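Local coordinates for beta-Ala-His dipeptidase (Homo sapiens, PDB 3DLJ), which hydrolyses Xaa-His dipeptides, above all carnosine and anserine, as a secreted, dizinc metallopeptidase of the M20 family, at residues G220-S225 with S352-P357; M228-C233 with R346-F351; M251-A256 with S377-S382; G259-S264 with R370-V375. All coordinates share one frame; numbering follows the deposited sequence.

Contact 1 of 4, residues G220-S225 with S352-P357; sequences GTRGNS and SIRLVP
N224 and R354 face each other as a non-hydrogen-bonded pair of two antiparallel strands in a sheet consistent with the lid domain of M20 peptidases. Their flat ends are stacked: the amide plane lies 15° from the guanidinium plane, with N224 ND2 3.2 Å above the centre of the R354 group. The torsion chi1 of -154° sets N224 CG anti to its backbone N, so the amide starts out beside the carbonyl carbon. Both groups are donors where they come closest, which makes this a stack and not a hydrogen bond. The R222 and R354 side chains cross at about a right angle, R354 CB lying over one face of the R222 guanidinium, 3.5 Å from R222 NE. R222 is held by outside acceptors, G426 O at NE and Y322 O at NH1, while its CD packs 3.6 Å from V356 CG1. The side chain of R354 lies about 7 Å from that of the zinc ligand H456, so this end of the sheet lies near the zinc site. On the opposite face S225, I353 and L355 turn to helix 361-377. There I353 O accepts twice from one residue: S225 N reaches it at 2.9 Å, and S225 OG, placed between its own N and carbonyl carbon (chi1 53°), meets a lone pair in the carbonyl plane at 3.1 Å.

Contact 2 of 4, residues M228-C233 with R346-F351; sequences MVEVKC and RVIGKF
V229 N gives a 2.8 Å hydrogen bond to G349 O, and G349 N returns one of the same length to V229 O. V231 and V347 form the next hydrogen-bonded pair, V231 N lying 2.9 Å from V347 O. E230-I348 lies between them, with M228-K350 and K232-R346 flanking, all non-hydrogen-bonded pairs whose side chains share one face of the antiparallel sheet. On that face E230 crosses to R346 as a salt bridge from OE2 to NH2; the model is too tight there for its length to be relied on. As modelled, the carboxylate sits over one face of the guanidinium, E230 CD offset toward the rim, its plane turned 58° from it. R346 bends at chi3 (95°), which turns NE off the line of its stem, and its CG lies 3.6 Å from K232 CB. An alanine here in place of E230, lacking CG and the carboxylate, would probably leave the R346 guanidinium without this mate across the strands and I348 CG1 without its neighbour. Further along, M228 CG lies 3.8 Å from K350 CD, while K350 NZ pairs with E331. The other face is apolar: V229 CG2 meets the edge of the F351 ring, 3.6 Å from CE2 and in the ring plane, and helices 250-258 and 361-377 cover it. The chemistry therefore differs between the two faces: the one toward the helices is apolar, while the other mixes charged ends with M228 and I348.

Contact 3 of 4, residues M251-A256 with S377-S382; sequences MADLVA and SKRNSS
D253 on helix 250-258 is gripped at both carboxylate oxygens by the loop that follows helix 361-377. This is the tight part of the contact. R379 NE gives a nearly straight bond (165°) to D253 OD1 at 2.7 Å, which makes the core of a salt bridge. The acceptor lies in the guanidinium plane and is approached on its anti side, and the two planes are 79° apart. R379 NH1 adds a weak, longer bond of 3.3 Å to the same D253 OD1. On the syn side of the other oxygen, S381 OG donates to D253 OD2, also at 2.7 Å. The serine hydroxyl stands anti to its backbone N (chi1 169°) and in turn accepts from N383 N, while N383 ND2 gives D253 OD2 a further bond.

The flank toward the helix surface is looser. A256 CB lies 3.5 Å from R379 NH2 over one face of the guanidinium, and A252 O is 3.6 Å from R379 NH1 over that face, without a hydrogen bond. R379 itself is partly exposed and A252 exposed, whereas D253 is buried and also touches F376 and V231. The chain enters through a type I turn from S377 to N380, where N380 takes positive phi and leads on to S381. A short polar network thus joins helix 250-258 to the loop after helix 361-377. With donors at both of its oxygens and a guanidinium beside it, the buried carboxylate of D253 is likely to be stabilised in its ionised form.

Contact 4 of 4, residues G259-S264 with R370-V375; sequences GSLVDS and RHLEDV
H371 and S260 carry the hydrogen bonding of this contact. H371 NE2 gives its hydrogen to S260 OG at 3.0 Å, with the hydroxyl tilted 28° from the imidazole plane. The same NE2 lies 3.0 Å from S260 O, but this second bond is weak, bent to 131° at the hydrogen. The donor is thus shared between the hydroxyl and the carbonyl of a single residue. S260 OG, set between its own backbone N and carbonyl carbon by a chi1 of 80°, donates a hydrogen bond to L257 O, near the end of helix 250-258, and so links H371 to that helix.

The pair lies where two helices run over the same face of the lid sheet. Residues 370-375 belong to helix 361-377, and residues 259-264 are the chain just after helix 250-258, an arrangement consistent with the alpha/beta sandwich of M20 lid domains.

Apolar contacts make up the rest. L261 and L372 cross at about a right angle, their CD2 atoms 4.0 Å apart, and both touch F351 of the sheet. L261 CD2 also comes within 4.1 Å of H371 CD2, approaching the ring obliquely. V375 CG2 lies over one face of the imidazole, offset toward its rim, and is 3.7 Å from S260 OG. A leucine in place of H371 would probably leave both S260 oxygens without their imidazole donor and the loop less firmly tied to the helix. V270 and P271, further along the same loop, touch the H371 side chain as well.

All four contacts belong to one sheet-and-helix unit, consistent with the lid (M20_dimer) domain. Contacts 1 and 2 lie 23 Å apart between centres on the same strands, 216-232 and 346-355, contact 1 at the end nearer the zinc site. Contacts 3 and 4 join helices 250-258 and 361-377, or the chain just after them, over one face of that sheet; their centres are 11 Å apart, and contact 2 lies 11 Å from contact 3 and 14 Å from contact 4. All first segments precede the second ones; contact 2 is nested within the loop closed by contact 1, and contact 4 within that of contact 3, so chain parts over 100 residues apart meet in one unit.

Contact 1 of 4, residues G220-S225 with S352-P357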
# COMPACT_ATOMS: atom_id res chain seq x y z
N GLY A 220 -6.48 -3.34 11.23
CA GLY A 220 -5.51 -4.42 11.19
C GLY A 220 -5.05 -4.73 9.80
O GLY A 220 -5.81 -4.59 8.85
N THR A 221 -3.80 -5.17 9.68
CA THR A 221 -3.18 -5.49 8.39
C THR A 221 -2.45 -6.85 8.45
O THR A 221 -2.06 -7.30 9.50
CB THR A 221 -2.17 -4.39 7.92
OG1 THR A 221 -1.12 -4.26 8.90
CG2 THR A 221 -2.84 -3.04 7.73
N ARG A 222 -2.23 -7.49 7.31
CA ARG A 222 -1.42 -8.70 7.33
C ARG A 222 0.07 -8.37 7.29
O ARG A 222 0.44 -7.29 6.87
CB ARG A 222 -1.80 -9.64 6.18
CG ARG A 222 -3.18 -10.26 6.32
CD ARG A 222 -3.28 -11.53 5.49
NE ARG A 222 -3.52 -11.18 4.10
CZ ARG A 222 -4.05 -11.98 3.18
NH1 ARG A 222 -4.43 -13.25 3.46
NH2 ARG A 222 -4.21 -11.48 1.98
N GLY A 223 0.90 -9.29 7.77
CA GLY A 223 2.33 -9.25 7.51
C GLY A 223 2.65 -9.77 6.12
O GLY A 223 1.73 -10.05 5.32
N ASN A 224 3.94 -9.88 5.81
CA ASN A 224 4.36 -10.46 4.54
C ASN A 224 5.74 -11.11 4.59
O ASN A 224 6.59 -10.73 5.38
CB ASN A 224 4.29 -9.44 3.38
CG ASN A 224 4.10 -10.13 2.01
OD1 ASN A 224 3.92 -11.34 1.95
ND2 ASN A 224 4.13 -9.37 0.94
N SER A 225 5.95 -12.10 3.74
CA SER A 225 7.27 -12.64 3.54
C SER A 225 7.48 -12.86 2.03
O SER A 225 6.75 -13.62 1.39
CB SER A 225 7.47 -13.91 4.37
OG SER A 225 6.42 -14.83 4.12
N SER A 352 5.23 -14.76 -2.35
CA SER A 352 5.17 -14.25 -0.99
C SER A 352 4.03 -14.90 -0.23
O SER A 352 3.08 -15.39 -0.81
CB SER A 352 5.05 -12.71 -0.97
OG SER A 352 3.91 -12.26 -1.69
N ILE A 353 4.17 -14.89 1.08
CA ILE A 353 3.16 -15.40 1.98
C ILE A 353 2.75 -14.25 2.91
O ILE A 353 3.57 -13.70 3.65
CB ILE A 353 3.70 -16.62 2.79
CG1 ILE A 353 4.19 -17.73 1.84
CG2 ILE A 353 2.64 -17.15 3.74
CD1 ILE A 353 4.92 -18.89 2.53
N ARG A 354 1.47 -13.92 2.87
CA ARG A 354 0.90 -12.97 3.79
C ARG A 354 0.76 -13.60 5.15
O ARG A 354 0.32 -14.75 5.28
CB ARG A 354 -0.43 -12.47 3.25
CG ARG A 354 -0.29 -11.79 1.89
CD ARG A 354 0.24 -10.35 2.01
NE ARG A 354 0.45 -9.72 0.69
CZ ARG A 354 0.95 -8.50 0.49
NH1 ARG A 354 1.10 -8.04 -0.75
NH2 ARG A 354 1.31 -7.74 1.52
N LEU A 355 1.17 -12.87 6.18
CA LEU A 355 1.24 -13.44 7.50
C LEU A 355 0.15 -12.89 8.40
O LEU A 355 -0.25 -11.74 8.26
CB LEU A 355 2.62 -13.23 8.11
CG LEU A 355 3.84 -13.55 7.24
CD1 LEU A 355 5.12 -13.28 8.05
CD2 LEU A 355 3.82 -14.97 6.79
N VAL A 356 -0.33 -13.73 9.31
CA VAL A 356 -1.38 -13.37 10.24
C VAL A 356 -0.97 -13.82 11.66
O VAL A 356 -0.07 -14.64 11.82
CB VAL A 356 -2.75 -14.02 9.83
CG1 VAL A 356 -3.15 -13.58 8.44
CG2 VAL A 356 -2.68 -15.56 9.93
N PRO A 357 -1.60 -13.25 12.70
CA PRO A 357 -1.41 -13.76 14.06
C PRO A 357 -1.69 -15.27 14.16
O PRO A 357 -2.69 -15.72 13.60
CB PRO A 357 -2.43 -12.97 14.88
CG PRO A 357 -2.70 -11.74 14.10
CD PRO A 357 -2.45 -12.04 12.66

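Contact 2 of 4, residues M228-C233 with R346-F351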
# COMPACT_ATOMS: atom_id res chain seq x y z
N MET A 228 12.56 -15.14 -2.98
CA MET A 228 13.16 -15.27 -4.28
C MET A 228 13.81 -16.62 -4.31
O MET A 228 14.53 -16.98 -3.38
CB MET A 228 14.20 -14.17 -4.46
CG MET A 228 13.56 -12.76 -4.45
SD MET A 228 14.76 -11.57 -5.08
CE MET A 228 13.75 -10.11 -5.01
N VAL A 229 13.56 -17.39 -5.37
CA VAL A 229 14.14 -18.72 -5.52
C VAL A 229 14.94 -18.76 -6.81
O VAL A 229 14.37 -18.87 -7.89
CB VAL A 229 13.06 -19.83 -5.56
CG1 VAL A 229 13.69 -21.26 -5.63
CG2 VAL A 229 12.11 -19.73 -4.38
N GLU A 230 16.27 -18.69 -6.68
CA GLU A 230 17.16 -18.77 -7.81
C GLU A 230 17.58 -20.21 -8.13
O GLU A 230 18.03 -20.95 -7.25
CB GLU A 230 18.38 -17.87 -7.59
CG GLU A 230 19.28 -17.69 -8.83
CD GLU A 230 20.64 -17.03 -8.49
OE1 GLU A 230 21.45 -17.64 -7.78
OE2 GLU A 230 20.89 -15.91 -8.95
N VAL A 231 17.38 -20.61 -9.38
CA VAL A 231 17.96 -21.85 -9.87
C VAL A 231 18.95 -21.51 -11.00
O VAL A 231 18.58 -20.87 -11.98
CB VAL A 231 16.89 -22.91 -10.33
CG1 VAL A 231 17.58 -24.22 -10.64
CG2 VAL A 231 15.81 -23.13 -9.28
N LYS A 232 20.19 -21.93 -10.84
CA LYS A 232 21.27 -21.55 -11.76
C LYS A 232 22.04 -22.75 -12.29
O LYS A 232 22.51 -23.58 -11.52
CB LYS A 232 22.23 -20.57 -11.07
CG LYS A 232 23.42 -20.23 -11.94
CD LYS A 232 24.40 -19.29 -11.31
CE LYS A 232 25.78 -19.45 -12.00
NZ LYS A 232 26.59 -18.20 -11.94
N CYS A 233 22.14 -22.82 -13.61
CA CYS A 233 23.02 -23.75 -14.32
C CYS A 233 24.35 -23.03 -14.63
O CYS A 233 25.35 -23.20 -13.93
CB CYS A 233 22.33 -24.24 -15.62
SG CYS A 233 23.23 -25.54 -16.60
N ARG A 346 19.69 -19.06 -15.90
CA ARG A 346 19.53 -18.65 -14.51
C ARG A 346 18.21 -17.94 -14.37
O ARG A 346 17.95 -16.93 -15.04
CB ARG A 346 20.67 -17.67 -14.13
CG ARG A 346 21.00 -17.64 -12.66
CD ARG A 346 22.12 -16.61 -12.40
NE ARG A 346 21.54 -15.33 -12.02
CZ ARG A 346 21.94 -14.62 -10.97
NH1 ARG A 346 21.32 -13.46 -10.68
NH2 ARG A 346 22.96 -15.05 -10.23
N VAL A 347 17.38 -18.47 -13.48
CA VAL A 347 16.03 -17.96 -13.30
C VAL A 347 15.73 -17.77 -11.81
O VAL A 347 16.29 -18.48 -10.96
CB VAL A 347 14.99 -18.93 -13.93
CG1 VAL A 347 15.09 -18.90 -15.43
CG2 VAL A 347 15.24 -20.37 -13.42
N ILE A 348 14.87 -16.80 -11.50
CA ILE A 348 14.48 -16.48 -10.12
C ILE A 348 12.95 -16.44 -10.02
O ILE A 348 12.30 -15.58 -10.62
CB ILE A 348 15.08 -15.10 -9.62
CG1 ILE A 348 16.56 -14.94 -10.00
CG2 ILE A 348 14.95 -14.96 -8.07
CD1 ILE A 348 17.19 -13.66 -9.48
N GLY A 349 12.39 -17.37 -9.26
CA GLY A 349 10.97 -17.38 -8.98
C GLY A 349 10.68 -16.39 -7.85
O GLY A 349 11.49 -16.24 -6.94
N LYS A 350 9.52 -15.74 -7.92
CA LYS A 350 9.09 -14.79 -6.88
C LYS A 350 7.72 -15.15 -6.35
O LYS A 350 6.78 -15.40 -7.11
CB LYS A 350 9.05 -13.36 -7.42
CG LYS A 350 10.21 -12.97 -8.33
CD LYS A 350 11.38 -12.36 -7.59
CE LYS A 350 12.53 -12.14 -8.58
NZ LYS A 350 12.57 -10.74 -9.10
N PHE A 351 7.61 -15.18 -5.03
CA PHE A 351 6.35 -15.46 -4.38
C PHE A 351 6.39 -14.93 -2.95
O PHE A 351 7.46 -14.66 -2.41
CB PHE A 351 6.02 -16.97 -4.41
CG PHE A 351 6.89 -17.82 -3.47
CD1 PHE A 351 6.47 -18.08 -2.17
CD2 PHE A 351 8.09 -18.35 -3.90
CE1 PHE A 351 7.23 -18.87 -1.31
CE2 PHE A 351 8.87 -19.14 -3.05
CZ PHE A 351 8.44 -19.40 -1.75

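Contact 3 of 4, residues M251-A256 with S377-S382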
# COMPACT_ATOMS: atom_id res chain seq x y z
N MET A 251 14.57 -23.83 -15.62
CA MET A 251 13.10 -23.63 -15.67
C MET A 251 12.30 -24.85 -15.20
O MET A 251 11.27 -24.70 -14.53
CB MET A 251 12.62 -23.22 -17.05
CG MET A 251 12.76 -21.76 -17.36
SD MET A 251 11.77 -20.66 -16.33
CE MET A 251 10.11 -20.82 -17.03
N ALA A 252 12.76 -26.05 -15.55
CA ALA A 252 12.08 -27.27 -15.12
C ALA A 252 12.13 -27.43 -13.58
O ALA A 252 11.13 -27.76 -12.98
CB ALA A 252 12.66 -28.51 -15.85
N ASP A 253 13.30 -27.18 -12.98
CA ASP A 253 13.49 -27.17 -11.53
C ASP A 253 12.63 -26.08 -10.84
O ASP A 253 11.92 -26.35 -9.89
CB ASP A 253 14.98 -26.96 -11.18
CG ASP A 253 15.88 -28.17 -11.52
OD1 ASP A 253 15.35 -29.29 -11.67
OD2 ASP A 253 17.13 -27.98 -11.62
N LEU A 254 12.68 -24.85 -11.36
CA LEU A 254 11.93 -23.75 -10.76
C LEU A 254 10.43 -23.96 -10.80
O LEU A 254 9.75 -23.76 -9.78
CB LEU A 254 12.32 -22.39 -11.40
CG LEU A 254 11.62 -21.13 -10.87
CD1 LEU A 254 11.86 -20.93 -9.35
CD2 LEU A 254 12.01 -19.87 -11.66
N VAL A 255 9.92 -24.42 -11.93
CA VAL A 255 8.51 -24.72 -12.07
C VAL A 255 8.03 -25.82 -11.10
O VAL A 255 6.91 -25.76 -10.56
CB VAL A 255 8.14 -25.06 -13.56
CG1 VAL A 255 6.79 -25.70 -13.65
CG2 VAL A 255 8.21 -23.78 -14.42
N ALA A 256 8.88 -26.82 -10.86
CA ALA A 256 8.59 -27.84 -9.88
C ALA A 256 8.64 -27.27 -8.44
O ALA A 256 7.83 -27.62 -7.60
CB ALA A 256 9.54 -29.01 -10.02
N SER A 377 16.12 -31.32 -3.62
CA SER A 377 17.08 -32.41 -3.47
C SER A 377 16.54 -33.71 -4.10
O SER A 377 17.31 -34.44 -4.71
CB SER A 377 17.50 -32.58 -2.00
OG SER A 377 16.70 -33.54 -1.34
N LYS A 378 15.23 -33.95 -3.99
CA LYS A 378 14.55 -35.09 -4.63
C LYS A 378 14.64 -35.14 -6.16
O LYS A 378 14.39 -36.17 -6.79
CB LYS A 378 13.06 -35.13 -4.24
CG LYS A 378 12.85 -35.69 -2.85
CD LYS A 378 11.37 -35.65 -2.48
CE LYS A 378 11.18 -35.60 -0.95
NZ LYS A 378 11.44 -36.91 -0.28
N ARG A 379 14.99 -34.01 -6.76
CA ARG A 379 15.13 -33.94 -8.20
C ARG A 379 16.48 -34.47 -8.71
O ARG A 379 16.60 -34.76 -9.89
CB ARG A 379 14.89 -32.50 -8.65
CG ARG A 379 13.41 -32.21 -8.67
CD ARG A 379 13.09 -30.87 -9.25
NE ARG A 379 13.32 -30.74 -10.68
CZ ARG A 379 12.48 -31.15 -11.63
NH1 ARG A 379 12.78 -30.95 -12.91
NH2 ARG A 379 11.36 -31.77 -11.30
N ASN A 380 17.45 -34.64 -7.82
CA ASN A 380 18.82 -35.02 -8.18
C ASN A 380 19.32 -34.17 -9.36
O ASN A 380 19.68 -34.69 -10.42
CB ASN A 380 18.94 -36.54 -8.47
CG ASN A 380 18.57 -37.41 -7.27
OD1 ASN A 380 18.78 -37.04 -6.12
ND2 ASN A 380 18.03 -38.60 -7.56
N SER A 381 19.31 -32.85 -9.17
CA SER A 381 19.65 -31.91 -10.24
C SER A 381 21.08 -31.42 -10.05
O SER A 381 21.56 -31.40 -8.94
CB SER A 381 18.68 -30.74 -10.22
OG SER A 381 19.10 -29.68 -11.07
N SER A 382 21.73 -31.02 -11.14
CA SER A 382 23.08 -30.49 -11.11
C SER A 382 23.06 -29.00 -10.82
O SER A 382 24.10 -28.39 -10.58
CB SER A 382 23.78 -30.75 -12.45
OG SER A 382 23.10 -30.09 -13.53

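Contact 4 of 4, residues G259-S264 with R370-V375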
# COMPACT_ATOMS: atom_id res chain seq x y z
N GLY A 259 5.54 -25.02 -8.13
CA GLY A 259 4.37 -25.87 -8.12
C GLY A 259 4.16 -26.70 -6.87
O GLY A 259 3.12 -27.33 -6.72
N SER A 260 5.13 -26.69 -5.97
CA SER A 260 5.10 -27.47 -4.73
C SER A 260 4.54 -26.68 -3.52
O SER A 260 4.47 -27.20 -2.42
CB SER A 260 6.52 -27.94 -4.41
OG SER A 260 7.26 -26.88 -3.79
N LEU A 261 4.16 -25.42 -3.75
CA LEU A 261 3.89 -24.45 -2.67
C LEU A 261 2.44 -24.36 -2.21
O LEU A 261 2.19 -24.15 -1.03
CB LEU A 261 4.38 -23.05 -3.08
CG LEU A 261 5.90 -22.82 -3.18
CD1 LEU A 261 6.19 -21.55 -3.97
CD2 LEU A 261 6.63 -22.83 -1.83
N VAL A 262 1.50 -24.51 -3.14
CA VAL A 262 0.08 -24.26 -2.87
C VAL A 262 -0.77 -25.23 -3.71
O VAL A 262 -0.37 -25.64 -4.80
CB VAL A 262 -0.29 -22.75 -3.12
CG1 VAL A 262 -0.16 -22.37 -4.61
CG2 VAL A 262 -1.68 -22.41 -2.60
N ASP A 263 -1.93 -25.65 -3.21
CA ASP A 263 -2.74 -26.53 -4.04
C ASP A 263 -3.88 -25.79 -4.76
O ASP A 263 -3.99 -24.55 -4.64
CB ASP A 263 -3.18 -27.78 -3.28
CG ASP A 263 -4.26 -27.52 -2.25
OD1 ASP A 263 -4.85 -26.42 -2.23
OD2 ASP A 263 -4.54 -28.44 -1.45
N SER A 264 -4.71 -26.51 -5.51
CA SER A 264 -5.79 -25.85 -6.27
C SER A 264 -6.87 -25.17 -5.40
O SER A 264 -7.59 -24.31 -5.89
CB SER A 264 -6.42 -26.78 -7.32
OG SER A 264 -6.94 -27.98 -6.74
N ARG A 370 13.43 -24.98 4.07
CA ARG A 370 13.50 -26.44 4.24
C ARG A 370 12.63 -27.17 3.25
O ARG A 370 13.05 -28.17 2.66
CB ARG A 370 13.10 -26.86 5.66
CG ARG A 370 14.24 -26.84 6.67
N HIS A 371 11.41 -26.68 3.08
CA HIS A 371 10.50 -27.27 2.12
C HIS A 371 11.13 -27.26 0.72
O HIS A 371 11.19 -28.31 0.06
CB HIS A 371 9.15 -26.56 2.15
CG HIS A 371 8.23 -26.96 1.04
ND1 HIS A 371 7.53 -28.15 1.04
CD2 HIS A 371 7.92 -26.33 -0.12
CE1 HIS A 371 6.82 -28.23 -0.07
NE2 HIS A 371 7.04 -27.15 -0.79
N LEU A 372 11.61 -26.10 0.29
CA LEU A 372 12.18 -25.95 -1.05
C LEU A 372 13.42 -26.82 -1.29
O LEU A 372 13.53 -27.45 -2.35
CB LEU A 372 12.43 -24.47 -1.38
CG LEU A 372 11.15 -23.64 -1.58
CD1 LEU A 372 11.45 -22.15 -1.68
CD2 LEU A 372 10.33 -24.11 -2.79
N GLU A 373 14.34 -26.84 -0.31
CA GLU A 373 15.49 -27.75 -0.27
C GLU A 373 15.07 -29.20 -0.38
O GLU A 373 15.67 -29.96 -1.14
CB GLU A 373 16.34 -27.54 1.00
CG GLU A 373 17.06 -26.20 0.98
CD GLU A 373 17.74 -25.81 2.30
OE1 GLU A 373 17.57 -26.47 3.36
OE2 GLU A 373 18.46 -24.79 2.26
N ASP A 374 14.05 -29.61 0.37
CA ASP A 374 13.57 -30.99 0.27
C ASP A 374 13.01 -31.33 -1.13
O ASP A 374 13.29 -32.41 -1.67
CB ASP A 374 12.58 -31.31 1.39
CG ASP A 374 13.27 -31.53 2.75
OD1 ASP A 374 14.53 -31.56 2.81
OD2 ASP A 374 12.57 -31.69 3.78
N VAL A 375 12.24 -30.43 -1.73
CA VAL A 375 11.74 -30.64 -3.09
C VAL A 375 12.90 -30.69 -4.09
O VAL A 375 12.96 -31.58 -4.94
CB VAL A 375 10.70 -29.57 -3.51
CG1 VAL A 375 10.38 -29.66 -5.04
CG2 VAL A 375 9.44 -29.71 -2.67